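Local coordinates for putative acyl-CoA dehydrogenase (Burkholderia xenovorans, PDB 5JSC), which is a putative member of the acyl-CoA dehydrogenase family, a four-chain flavoprotein with flavin-adenine dinucleotide bound, at residues Phe25-His30 against Asp87-Leu93; Gly36-Trp40 against Glu63-Trp69; Asp54-Arg58 against Asn180-Ala184; Val74-Gly80 against Leu132-Ala136. All blocks are in the same frame, centred on the assembly; numbering follows the deposited sequence. Where two conformers were deposited one is given.

Contact 1: Phe25-His30 against Asp87-Leu93; sequences FFEPRH and DTRAVCL. With SO4 (sulfate ion), chain Q.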
loop_
_atom_site.group_PDB
_atom_site.type_symbol
_atom_site.label_atom_id
_atom_site.label_comp_id
_atom_site.label_asym_id
_atom_site.label_seq_id
_atom_site.Cartn_x
_atom_site.Cartn_y
_atom_site.Cartn_z
ATOM N N PHE C 25 25.174 10.698 -13.595
ATOM C CA PHE C 25 24.763 11.930 -12.938
ATOM C C PHE C 25 25.921 12.604 -12.217
ATOM O O PHE C 25 25.846 13.807 -11.952
ATOM C CB PHE C 25 23.661 11.664 -11.906
ATOM C CG PHE C 25 22.323 11.307 -12.485
ATOM C CD1 PHE C 25 21.738 12.081 -13.468
ATOM C CD2 PHE C 25 21.625 10.208 -12.002
ATOM C CE1 PHE C 25 20.485 11.764 -13.974
ATOM C CE2 PHE C 25 20.375 9.880 -12.510
ATOM C CZ PHE C 25 19.806 10.656 -13.499
ATOM N N PHE C 26 26.969 11.855 -11.861
ATOM C CA PHE C 26 28.057 12.369 -11.042
ATOM C C PHE C 26 29.296 12.642 -11.877
ATOM O O PHE C 26 29.551 11.979 -12.887
ATOM C CB PHE C 26 28.434 11.387 -9.931
ATOM C CG PHE C 26 27.361 11.195 -8.912
ATOM C CD1 PHE C 26 27.021 12.232 -8.056
ATOM C CD2 PHE C 26 26.696 9.977 -8.802
ATOM C CE1 PHE C 26 26.028 12.058 -7.101
ATOM C CE2 PHE C 26 25.690 9.799 -7.851
ATOM C CZ PHE C 26 25.360 10.840 -6.999
ATOM N N GLU C 27 30.085 13.608 -11.414
ATOM C CA GLU C 27 31.409 13.898 -11.941
ATOM C C GLU C 27 32.473 13.346 -11.010
ATOM O O GLU C 27 32.186 13.011 -9.858
ATOM C CB GLU C 27 31.586 15.410 -12.107
ATOM C CG GLU C 27 30.728 15.967 -13.214
ATOM C CD GLU C 27 31.086 15.365 -14.562
ATOM O OE1 GLU C 27 32.280 15.074 -14.789
ATOM O OE2 GLU C 27 30.174 15.165 -15.392
ATOM N N PRO C 28 33.723 13.211 -11.478
ATOM C CA PRO C 28 34.779 12.714 -10.578
ATOM C C PRO C 28 34.890 13.493 -9.277
ATOM O O PRO C 28 35.115 12.887 -8.223
ATOM C CB PRO C 28 36.048 12.841 -11.434
ATOM C CG PRO C 28 35.552 12.648 -12.824
ATOM C CD PRO C 28 34.197 13.315 -12.870
ATOM N N ARG C 29 34.714 14.819 -9.314
ATOM C CA ARG C 29 34.810 15.597 -8.082
ATOM C C ARG C 29 33.782 15.149 -7.050
ATOM O O ARG C 29 34.029 15.262 -5.843
ATOM C CB ARG C 29 34.646 17.089 -8.375
ATOM C CG ARG C 29 33.268 17.481 -8.874
ATOM C CD ARG C 29 33.154 18.995 -9.032
ATOM N NE ARG C 29 31.787 19.392 -9.358
ATOM C CZ ARG C 29 31.319 19.456 -10.599
ATOM N NH1 ARG C 29 32.114 19.155 -11.620
ATOM N NH2 ARG C 29 30.064 19.823 -10.820
ATOM N N HIS C 30 32.636 14.627 -7.498
ATOM C CA HIS C 30 31.613 14.188 -6.551
ATOM C C HIS C 30 32.019 12.903 -5.858
ATOM O O HIS C 30 31.710 12.702 -4.679
ATOM C CB HIS C 30 30.268 14.016 -7.255
ATOM C CG HIS C 30 29.743 15.295 -7.818
ATOM N ND1 HIS C 30 29.462 15.468 -9.153
ATOM C CD2 HIS C 30 29.498 16.487 -7.223
ATOM C CE1 HIS C 30 29.052 16.709 -9.356
ATOM N NE2 HIS C 30 29.063 17.347 -8.200
ATOM N N ASP C 87 26.442 23.807 -6.094
ATOM C CA ASP C 87 26.520 22.456 -6.649
ATOM C C ASP C 87 25.517 21.589 -5.894
ATOM O O ASP C 87 25.789 21.145 -4.774
ATOM C CB ASP C 87 27.955 21.941 -6.522
ATOM C CG ASP C 87 28.180 20.572 -7.152
ATOM O OD1 ASP C 87 27.220 19.804 -7.353
ATOM O OD2 ASP C 87 29.360 20.253 -7.433
ATOM N N THR C 88 24.344 21.363 -6.509
ATOM C CA THR C 88 23.273 20.623 -5.847
ATOM C C THR C 88 23.691 19.192 -5.563
ATOM O O THR C 88 23.368 18.640 -4.507
ATOM C CB THR C 88 22.003 20.618 -6.710
ATOM O OG1 THR C 88 21.848 21.888 -7.354
ATOM C CG2 THR C 88 20.782 20.350 -5.848
ATOM N N ARG C 89 24.402 18.568 -6.500
ATOM C CA ARG C 89 24.864 17.203 -6.269
ATOM C C ARG C 89 25.791 17.137 -5.061
ATOM O O ARG C 89 25.714 16.200 -4.252
ATOM C CB ARG C 89 25.562 16.671 -7.519
ATOM C CG ARG C 89 24.583 16.397 -8.667
ATOM C CD ARG C 89 25.284 16.179 -9.999
ATOM N NE ARG C 89 25.795 17.437 -10.527
ATOM C CZ ARG C 89 26.497 17.545 -11.647
ATOM N NH1 ARG C 89 26.786 16.458 -12.353
ATOM N NH2 ARG C 89 26.914 18.738 -12.061
ATOM N N ALA C 90 26.674 18.126 -4.919
ATOM C CA ALA C 90 27.565 18.154 -3.765
ATOM C C ALA C 90 26.789 18.336 -2.465
ATOM O O ALA C 90 27.015 17.599 -1.495
ATOM C CB ALA C 90 28.608 19.256 -3.935
ATOM N N VAL C 91 25.870 19.312 -2.418
ATOM C CA VAL C 91 25.092 19.520 -1.195
ATOM C C VAL C 91 24.323 18.255 -0.827
ATOM O O VAL C 91 24.256 17.865 0.349
ATOM C CB VAL C 91 24.146 20.725 -1.347
ATOM C CG1 VAL C 91 23.208 20.806 -0.136
ATOM C CG2 VAL C 91 24.948 22.017 -1.476
ATOM N N CYS C 92 23.763 17.577 -1.831
ATOM C CA CYS C 92 23.023 16.346 -1.572
ATOM C C CYS C 92 23.933 15.241 -1.040
ATOM O O CYS C 92 23.571 14.542 -0.085
ATOM C CB CYS C 92 22.301 15.901 -2.842
ATOM S SG CYS C 92 20.847 16.915 -3.198
ATOM N N LEU C 93 25.112 15.057 -1.642
ATOM C CA LEU C 93 26.026 14.039 -1.130
ATOM C C LEU C 93 26.456 14.350 0.299
ATOM O O LEU C 93 26.642 13.434 1.115
ATOM C CB LEU C 93 27.250 13.918 -2.046
ATOM C CG LEU C 93 27.008 13.210 -3.383
ATOM C CD1 LEU C 93 28.203 13.424 -4.326
ATOM C CD2 LEU C 93 26.767 11.732 -3.162
HETATM S S SO4 Q . 28.092 18.245 -15.390
HETATM O O1 SO4 Q . 28.993 18.242 -16.538
HETATM O O2 SO4 Q . 28.607 19.159 -14.372
HETATM O O3 SO4 Q . 26.769 18.691 -15.808
HETATM O O4 SO4 Q . 27.994 16.895 -14.840
HETATM O O HOH W 1 27.351 20.826 -10.186
#
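Asp87 and Arg89, at the start of helix 88-101, collect most of the polar groups offered by the start of helix 28-44. Asp87 is the N-cap of its helix: Asp87 OD1 accepts from Ala90 N at 3.0 Å. His30 NE2 donates to Asp87 OD2 at 3.0 Å and, weakly, to Asp87 OD1 at 3.2 Å. Arg29 NE forms a salt bridge to Asp87 OD2 at 3.2 Å. The second ring nitrogen, His30 ND1, accepts from Glu27 N at 3.0 Å, so both ring nitrogens are used. Arg89 CB lies over one face of the His30 ring, 3.9 Å from its centroid, a CH-pi contact.

Arg89 NH1 donates to Phe25 O and to sulfate O4, both at 2.8 Å. Arg89 NH2 donates to sulfate O2 at 2.9 Å and to water 1 at 2.8 Å, and Arg89 NE is paired with Asp326. The like charges Arg29 NH2 and Arg89 NH2 come within 3.6 Å. Asp87, Asp326 and the sulfate, probably from the crystallisation liquor, lie close by and probably offset them. Phe26 CE1 meets Leu93 CD1 at 3.8 Å. Phe25 packs edge-to-face on Phe25 of the second subunit. The whole is a capped helix start joined to a second helix start by a His-carboxylate hydrogen bond, within the helical N-terminal domain of the acyl-CoA dehydrogenase fold.

Contact 2: Gly36-Trp40 against Glu63-Trp69; sequences GIEAW and ELGAAGW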
loop_
_atom_site.group_PDB
_atom_site.type_symbol
_atom_site.label_atom_id
_atom_site.label_comp_id
_atom_site.label_asym_id
_atom_site.label_seq_id
_atom_site.Cartn_x
_atom_site.Cartn_y
_atom_site.Cartn_z
ATOM N N GLY C 36 35.596 12.119 0.898
ATOM C CA GLY C 36 36.083 13.061 1.890
ATOM C C GLY C 36 35.104 13.277 3.026
ATOM O O GLY C 36 35.497 13.290 4.197
ATOM N N ILE C 37 33.816 13.444 2.705
ATOM C CA ILE C 37 32.868 13.676 3.790
ATOM C C ILE C 37 32.658 12.392 4.592
ATOM O O ILE C 37 32.481 12.445 5.814
ATOM C CB ILE C 37 31.543 14.279 3.264
ATOM C CG1 ILE C 37 30.620 14.638 4.431
ATOM C CG2 ILE C 37 30.842 13.360 2.270
ATOM C CD1 ILE C 37 31.172 15.714 5.338
ATOM N N GLU C 38 32.727 11.222 3.945
ATOM C CA GLU C 38 32.652 9.970 4.700
ATOM C C GLU C 38 33.804 9.847 5.690
ATOM O O GLU C 38 33.601 9.457 6.850
ATOM C CB GLU C 38 32.635 8.769 3.753
ATOM C CG GLU C 38 32.728 7.402 4.452
ATOM C CD GLU C 38 31.572 7.100 5.407
ATOM O OE1 GLU C 38 30.493 7.713 5.277
ATOM O OE2 GLU C 38 31.746 6.227 6.288
ATOM N N ALA C 39 35.027 10.164 5.252
ATOM C CA ALA C 39 36.166 10.113 6.159
ATOM C C ALA C 39 36.010 11.112 7.299
ATOM O O ALA C 39 36.367 10.816 8.448
ATOM C CB ALA C 39 37.464 10.377 5.392
ATOM N N TRP C 40 35.488 12.309 7.001
ATOM C CA TRP C 40 35.244 13.279 8.062
ATOM C C TRP C 40 34.260 12.722 9.085
ATOM O O TRP C 40 34.473 12.841 10.298
ATOM C CB TRP C 40 34.735 14.606 7.471
ATOM C CG TRP C 40 34.555 15.680 8.534
ATOM C CD1 TRP C 40 35.476 16.620 8.916
ATOM C CD2 TRP C 40 33.406 15.887 9.373
ATOM N NE1 TRP C 40 34.967 17.400 9.931
ATOM C CE2 TRP C 40 33.700 16.970 10.230
ATOM C CE3 TRP C 40 32.160 15.265 9.478
ATOM C CZ2 TRP C 40 32.794 17.439 11.179
ATOM C CZ3 TRP C 40 31.258 15.730 10.425
ATOM C CH2 TRP C 40 31.582 16.808 11.263
ATOM N N GLU C 63 33.071 23.061 13.291
ATOM C CA GLU C 63 33.930 21.999 12.774
ATOM C C GLU C 63 33.716 21.788 11.283
ATOM O O GLU C 63 34.681 21.641 10.522
ATOM C CB GLU C 63 33.667 20.696 13.527
ATOM C CG GLU C 63 34.069 20.708 14.986
ATOM C CD GLU C 63 33.698 19.418 15.689
ATOM O OE1 GLU C 63 32.975 18.594 15.086
ATOM O OE2 GLU C 63 34.127 19.230 16.845
ATOM N N LEU C 64 32.455 21.719 10.855
ATOM C CA LEU C 64 32.174 21.582 9.433
ATOM C C LEU C 64 32.714 22.779 8.666
ATOM O O LEU C 64 33.244 22.631 7.558
ATOM C CB LEU C 64 30.669 21.434 9.208
ATOM C CG LEU C 64 30.050 20.100 9.634
ATOM C CD1 LEU C 64 28.542 20.236 9.715
ATOM C CD2 LEU C 64 30.436 18.987 8.675
ATOM N N GLY C 65 32.600 23.971 9.254
ATOM C CA GLY C 65 33.123 25.159 8.602
ATOM C C GLY C 65 34.625 25.103 8.427
ATOM O O GLY C 65 35.145 25.369 7.341
ATOM N N ALA C 66 35.341 24.734 9.495
ATOM C CA ALA C 66 36.797 24.683 9.429
ATOM C C ALA C 66 37.276 23.643 8.429
ATOM O O ALA C 66 38.338 23.815 7.817
ATOM C CB ALA C 66 37.374 24.393 10.816
ATOM N N ALA C 67 36.512 22.564 8.244
ATOM C CA ALA C 67 36.885 21.505 7.315
ATOM C C ALA C 67 36.518 21.816 5.869
ATOM O O ALA C 67 36.869 21.031 4.979
ATOM C CB ALA C 67 36.237 20.186 7.737
ATOM N N GLY C 68 35.831 22.930 5.612
ATOM C CA GLY C 68 35.487 23.328 4.266
ATOM C C GLY C 68 34.145 22.842 3.761
ATOM O O GLY C 68 33.786 23.144 2.614
ATOM N N TRP C 69 33.374 22.125 4.578
ATOM C CA TRP C 69 32.170 21.497 4.047
ATOM C C TRP C 69 30.995 22.457 3.909
ATOM O O TRP C 69 30.055 22.147 3.169
ATOM C CB TRP C 69 31.776 20.299 4.917
ATOM C CG TRP C 69 32.840 19.235 4.898
ATOM C CD1 TRP C 69 33.527 18.740 5.970
ATOM C CD2 TRP C 69 33.361 18.557 3.742
ATOM N NE1 TRP C 69 34.436 17.795 5.553
ATOM C CE2 TRP C 69 34.357 17.667 4.193
ATOM C CE3 TRP C 69 33.083 18.620 2.370
ATOM C CZ2 TRP C 69 35.075 16.840 3.324
ATOM C CZ3 TRP C 69 33.796 17.795 1.506
ATOM C CH2 TRP C 69 34.784 16.922 1.989
#
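Helix 28-44 packs here on the end of helix 53-66, in the all-helical N-terminal domain of the acyl-CoA dehydrogenase fold. No hydrogen bond crosses the contact, which is mainly apolar and aromatic. Gly36 comes first. Its C atom is 3.6 Å from Trp69 CZ2, and a side chain here would crowd the indole. Ile37 follows, with CD1 set squarely over the five-membered ring of Trp69, 3.7 Å from the centroid. Ile37 and Trp69 also both touch Leu94 of helix 88-101. Trp40, one turn on from Gly36, points toward the other segment and has the largest area covered, 98 Å². It receives the edge of Trp69 on its face, a T-shaped pair with planes at 74° and five-membered ring centroids 5.0 Å apart. Gly68, with positive phi, forms a Schellman motif after the last turn, and Trp69 follows it into the contact. Ala67 CB touches Trp40 NE1 at 3.8 Å. Finally, Leu64 CD2 sits over the six-membered ring of Trp40, 3.7 Å from its centroid.

Contact 3: Asp54-Arg58 against Asn180-Ala184; sequences DATCR and NGGIA
Residues 54-58 form a regular turn within helix 53-66, with Arg58 N bonded to Asp54 O at 3.1 Å. Residues 180-183 form a type II beta turn, with Gly181 at -57/132 and Gly182 in the third position at 93/-20. Asn180 has positive phi (64/10) and Ile183 lies at -127/-8. Asn180 O accepts from both Ile183 N (3.0 Å) and Ala184 N (2.9 Å). The closest CA atoms are those of Asp54 and Ile183, 7.0 Å apart. The angles of Gly182 would press any CB against the preceding carbonyl.

Ile183 is the central side chain, with chi1 p and chi2 t, and points at the helix. Two conformers of Cys57 were deposited. In the one given, chi1 is 149°, between wells, and Cys57 SG meets Ile183 CD1 at 3.2 Å. Ile183 CG2 touches Asp54 CG at 3.6 Å and lies over one face of the Arg58 guanidinium, 3.5 Å from Arg58 NH1. Arg58 starts as m, t, t. Water 2 bridges the Arg58 side chain and the Ile183 backbone, accepting from Arg58 NE at 2.9 Å and donating to Ile183 O at 2.7 Å. Asn180 OD1 is 3.4 Å from Cys57 SG, while its ND2 bonds to Ala142 O. Asp54 forms a salt bridge with Arg219. This is interdomain packing, in which a loop between strands 168-179 and 186-192 of the middle beta domain seats against a helix of the N-terminal domain, as in the acyl-CoA dehydrogenase fold.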
loop_
_atom_site.group_PDB
_atom_site.type_symbol
_atom_site.label_atom_id
_atom_site.label_comp_id
_atom_site.label_asym_id
_atom_site.label_seq_id
_atom_site.Cartn_x
_atom_site.Cartn_y
_atom_site.Cartn_z
ATOM N N ASP C 54 21.926 22.493 21.569
ATOM C CA ASP C 54 22.420 23.824 21.206
ATOM C C ASP C 54 23.940 23.832 21.109
ATOM O O ASP C 54 24.511 24.285 20.109
ATOM C CB ASP C 54 21.966 24.875 22.223
ATOM C CG ASP C 54 20.519 25.299 22.045
ATOM O OD1 ASP C 54 19.819 24.765 21.154
ATOM O OD2 ASP C 54 20.083 26.179 22.825
ATOM N N ALA C 55 24.616 23.333 22.146
ATOM C CA ALA C 55 26.075 23.318 22.128
ATOM C C ALA C 55 26.603 22.393 21.037
ATOM O O ALA C 55 27.620 22.691 20.398
ATOM C CB ALA C 55 26.614 22.901 23.496
ATOM N N THR C 56 25.930 21.262 20.817
ATOM C CA THR C 56 26.371 20.338 19.782
ATOM C C THR C 56 26.254 20.966 18.399
ATOM O O THR C 56 27.155 20.814 17.566
ATOM C CB THR C 56 25.579 19.032 19.867
ATOM O OG1 THR C 56 25.844 18.399 21.127
ATOM C CG2 THR C 56 25.978 18.083 18.740
ATOM N N CYS C 57 25.159 21.685 18.135
ATOM C CA CYS C 57 24.972 22.373 16.850
ATOM C C CYS C 57 26.074 23.392 16.622
ATOM O O CYS C 57 26.677 23.463 15.547
ATOM C CB CYS C 57 23.603 23.078 16.806
ATOM S SG CYS C 57 23.469 24.643 15.783
ATOM N N ARG C 58 26.342 24.206 17.646
ATOM C CA ARG C 58 27.385 25.220 17.529
ATOM C C ARG C 58 28.733 24.584 17.212
ATOM O O ARG C 58 29.469 25.066 16.341
ATOM C CB ARG C 58 27.479 26.038 18.817
ATOM C CG ARG C 58 26.306 26.972 19.078
ATOM C CD ARG C 58 26.547 27.756 20.357
ATOM N NE ARG C 58 25.735 28.967 20.436
ATOM C CZ ARG C 58 24.703 29.132 21.252
ATOM N NH1 ARG C 58 24.338 28.159 22.078
ATOM N NH2 ARG C 58 24.037 30.282 21.249
ATOM N N ASN C 180 17.466 26.269 14.334
ATOM C CA ASN C 180 18.503 27.101 14.942
ATOM C C ASN C 180 17.924 28.289 15.701
ATOM O O ASN C 180 18.674 29.188 16.109
ATOM C CB ASN C 180 19.538 27.599 13.911
ATOM C CG ASN C 180 20.443 26.489 13.414
ATOM O OD1 ASN C 180 20.589 25.452 14.069
ATOM N ND2 ASN C 180 21.062 26.699 12.259
ATOM N N GLY C 181 16.607 28.324 15.907
ATOM C CA GLY C 181 16.026 29.401 16.681
ATOM C C GLY C 181 16.639 29.462 18.064
ATOM O O GLY C 181 16.766 28.437 18.739
ATOM N N GLY C 182 17.038 30.657 18.492
ATOM C CA GLY C 182 17.692 30.832 19.763
ATOM C C GLY C 182 19.205 30.792 19.714
ATOM O O GLY C 182 19.848 31.277 20.650
ATOM N N ILE C 183 19.795 30.225 18.658
ATOM C CA ILE C 183 21.253 30.171 18.567
ATOM C C ILE C 183 21.778 30.751 17.258
ATOM O O ILE C 183 22.993 30.917 17.096
ATOM C CB ILE C 183 21.775 28.738 18.760
ATOM C CG1 ILE C 183 21.272 27.812 17.659
ATOM C CG2 ILE C 183 21.407 28.211 20.141
ATOM C CD1 ILE C 183 21.738 26.409 17.870
ATOM N N ALA C 184 20.886 31.068 16.321
ATOM C CA ALA C 184 21.318 31.662 15.061
ATOM C C ALA C 184 21.892 33.058 15.277
ATOM O O ALA C 184 21.485 33.793 16.183
ATOM C CB ALA C 184 20.153 31.741 14.071
HETATM O O HOH W 2 25.263 31.125 18.521
#

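Contact 4: Val74-Gly80 against Leu132-Ala136; sequences VGGVAYG and LPRVA
Residues 74-80, in the loop between helices 53-66 and 88-101, pack on the end of helix 125-136 in the helical N-terminal domain of the acyl-CoA dehydrogenase fold. The loop has a short 3-10 segment at 77-78. The helix is kinked where the N atoms of 133 and 134 have no bond to the turn before; Pro133 has no N-H to give. Ala136 N still bonds to Leu132 O at 2.9 Å. The loop starts extended at Val74 (-114/134) and Gly75 (-97/126), turns at Gly76 (119/110), and ends with Tyr79 at -111/16 and Gly80 at 99/-3.

The nearest CA atoms are those of Gly80 and Pro133, only 4.7 Å apart. Gly80 is the flat spot that allows this. A CB here would crowd Ala136 CB and Pro133 CA, and at these backbone angles it would also jam against the carbonyl of Tyr79. Gly80 O lies 3.4 Å from Ala136 CB. Leu132, with chi1 m and chi2 t, is the main bump and fills the bowl of the loop. Leu132 CB meets Val74 CG1 at 3.9 Å and Tyr79 CB at 3.8 Å. Val74, chi1 t, pushes back, with Val74 CG2 3.8 Å from Val135 CG1. Tyr79, chi1 m, carries its ring along helix 125-136 to Lys128 and Thr129. Behind the contact, helix 103-122 supports Leu132 through Ser116, Ile119 and Ser120, and Gly75 N bonds to Ser120 OG.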
loop_
_atom_site.group_PDB
_atom_site.type_symbol
_atom_site.label_atom_id
_atom_site.label_comp_id
_atom_site.label_asym_id
_atom_site.label_seq_id
_atom_site.Cartn_x
_atom_site.Cartn_y
_atom_site.Cartn_z
ATOM N N VAL C 74 26.857 27.686 -0.217
ATOM C CA VAL C 74 26.918 29.132 -0.422
ATOM C C VAL C 74 27.282 29.393 -1.875
ATOM O O VAL C 74 28.202 28.765 -2.408
ATOM C CB VAL C 74 27.948 29.778 0.524
ATOM C CG1 VAL C 74 28.239 31.208 0.121
ATOM C CG2 VAL C 74 27.451 29.697 1.968
ATOM N N GLY C 75 26.572 30.315 -2.519
ATOM C CA GLY C 75 26.863 30.673 -3.900
ATOM C C GLY C 75 27.734 31.912 -3.998
ATOM O O GLY C 75 27.392 32.972 -3.472
ATOM N N GLY C 76 28.847 31.770 -4.713
ATOM C CA GLY C 76 29.704 32.905 -5.025
ATOM C C GLY C 76 31.098 32.734 -4.458
ATOM O O GLY C 76 31.293 32.800 -3.240
ATOM N N VAL C 77 32.084 32.522 -5.334
ATOM C CA VAL C 77 33.446 32.290 -4.865
ATOM C C VAL C 77 33.961 33.494 -4.081
ATOM O O VAL C 77 34.664 33.343 -3.073
ATOM C CB VAL C 77 34.357 31.948 -6.056
ATOM C CG1 VAL C 77 35.811 31.898 -5.618
ATOM C CG2 VAL C 77 33.934 30.619 -6.653
ATOM N N ALA C 78 33.608 34.704 -4.520
ATOM C CA ALA C 78 34.048 35.911 -3.828
ATOM C C ALA C 78 33.517 35.998 -2.405
ATOM O O ALA C 78 34.070 36.753 -1.593
ATOM C CB ALA C 78 33.607 37.148 -4.614
ATOM N N TYR C 79 32.464 35.245 -2.085
ATOM C CA TYR C 79 31.795 35.311 -0.792
ATOM C C TYR C 79 32.006 34.051 0.040
ATOM O O TYR C 79 31.285 33.829 1.018
ATOM C CB TYR C 79 30.303 35.576 -0.998
ATOM C CG TYR C 79 30.066 36.787 -1.855
ATOM C CD1 TYR C 79 30.429 38.048 -1.405
ATOM C CD2 TYR C 79 29.496 36.677 -3.117
ATOM C CE1 TYR C 79 30.245 39.163 -2.187
ATOM C CE2 TYR C 79 29.298 37.805 -3.909
ATOM C CZ TYR C 79 29.675 39.039 -3.428
ATOM O OH TYR C 79 29.491 40.169 -4.180
ATOM N N GLY C 80 32.988 33.228 -0.315
ATOM C CA GLY C 80 33.290 32.029 0.443
ATOM C C GLY C 80 32.704 30.753 -0.119
ATOM O O GLY C 80 32.962 29.677 0.436
ATOM N N LEU C 132 27.751 35.953 3.899
ATOM C CA LEU C 132 28.070 34.649 3.325
ATOM C C LEU C 132 29.444 34.109 3.718
ATOM O O LEU C 132 29.562 32.896 3.935
ATOM C CB LEU C 132 27.936 34.690 1.804
ATOM C CG LEU C 132 26.490 34.891 1.343
ATOM C CD1 LEU C 132 26.425 34.842 -0.184
ATOM C CD2 LEU C 132 25.513 33.850 1.953
ATOM N N PRO C 133 30.503 34.926 3.823
ATOM C CA PRO C 133 31.790 34.339 4.227
ATOM C C PRO C 133 31.746 33.700 5.601
ATOM O O PRO C 133 32.389 32.664 5.814
ATOM C CB PRO C 133 32.749 35.538 4.180
ATOM C CG PRO C 133 32.154 36.424 3.162
ATOM C CD PRO C 133 30.677 36.329 3.401
ATOM N N ARG C 134 31.001 34.294 6.541
ATOM C CA ARG C 134 30.903 33.731 7.884
ATOM C C ARG C 134 30.015 32.492 7.908
ATOM O O ARG C 134 30.266 31.569 8.690
ATOM C CB ARG C 134 30.367 34.779 8.859
ATOM N N VAL C 135 28.975 32.452 7.077
ATOM C CA VAL C 135 28.212 31.211 6.920
ATOM C C VAL C 135 29.129 30.112 6.400
ATOM O O VAL C 135 29.155 28.987 6.923
ATOM C CB VAL C 135 27.011 31.428 5.980
ATOM C CG1 VAL C 135 26.383 30.080 5.581
ATOM C CG2 VAL C 135 25.955 32.331 6.637
ATOM N N ALA C 136 29.920 30.441 5.374
ATOM C CA ALA C 136 30.730 29.446 4.682
ATOM C C ALA C 136 31.866 28.916 5.545
ATOM O O ALA C 136 32.305 27.781 5.341
ATOM C CB ALA C 136 31.298 30.038 3.386
#

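In the fold
Contacts 1, 2 and 4 lie in the helical N-terminal domain, and contact 3 joins that domain to the middle domain. Helix 28-44 serves contacts 1 and 2, whose centres are about 15 Å apart. Helix 53-66 serves contacts 2 and 3, about 19 Å apart between centres. Along the chain, contact 2 is nested inside contact 1 and closes before contact 4 opens. Contact 4 is nested inside contact 3. Contact 1 crosses both contacts 3 and 4, and contact 2 crosses contact 3. Contacts 1 and 3 are the farthest apart, with centres about 28 Å apart. The set thus runs from the subunit boundary near contact 1, through the helical bundle, to the beta domain at contact 3.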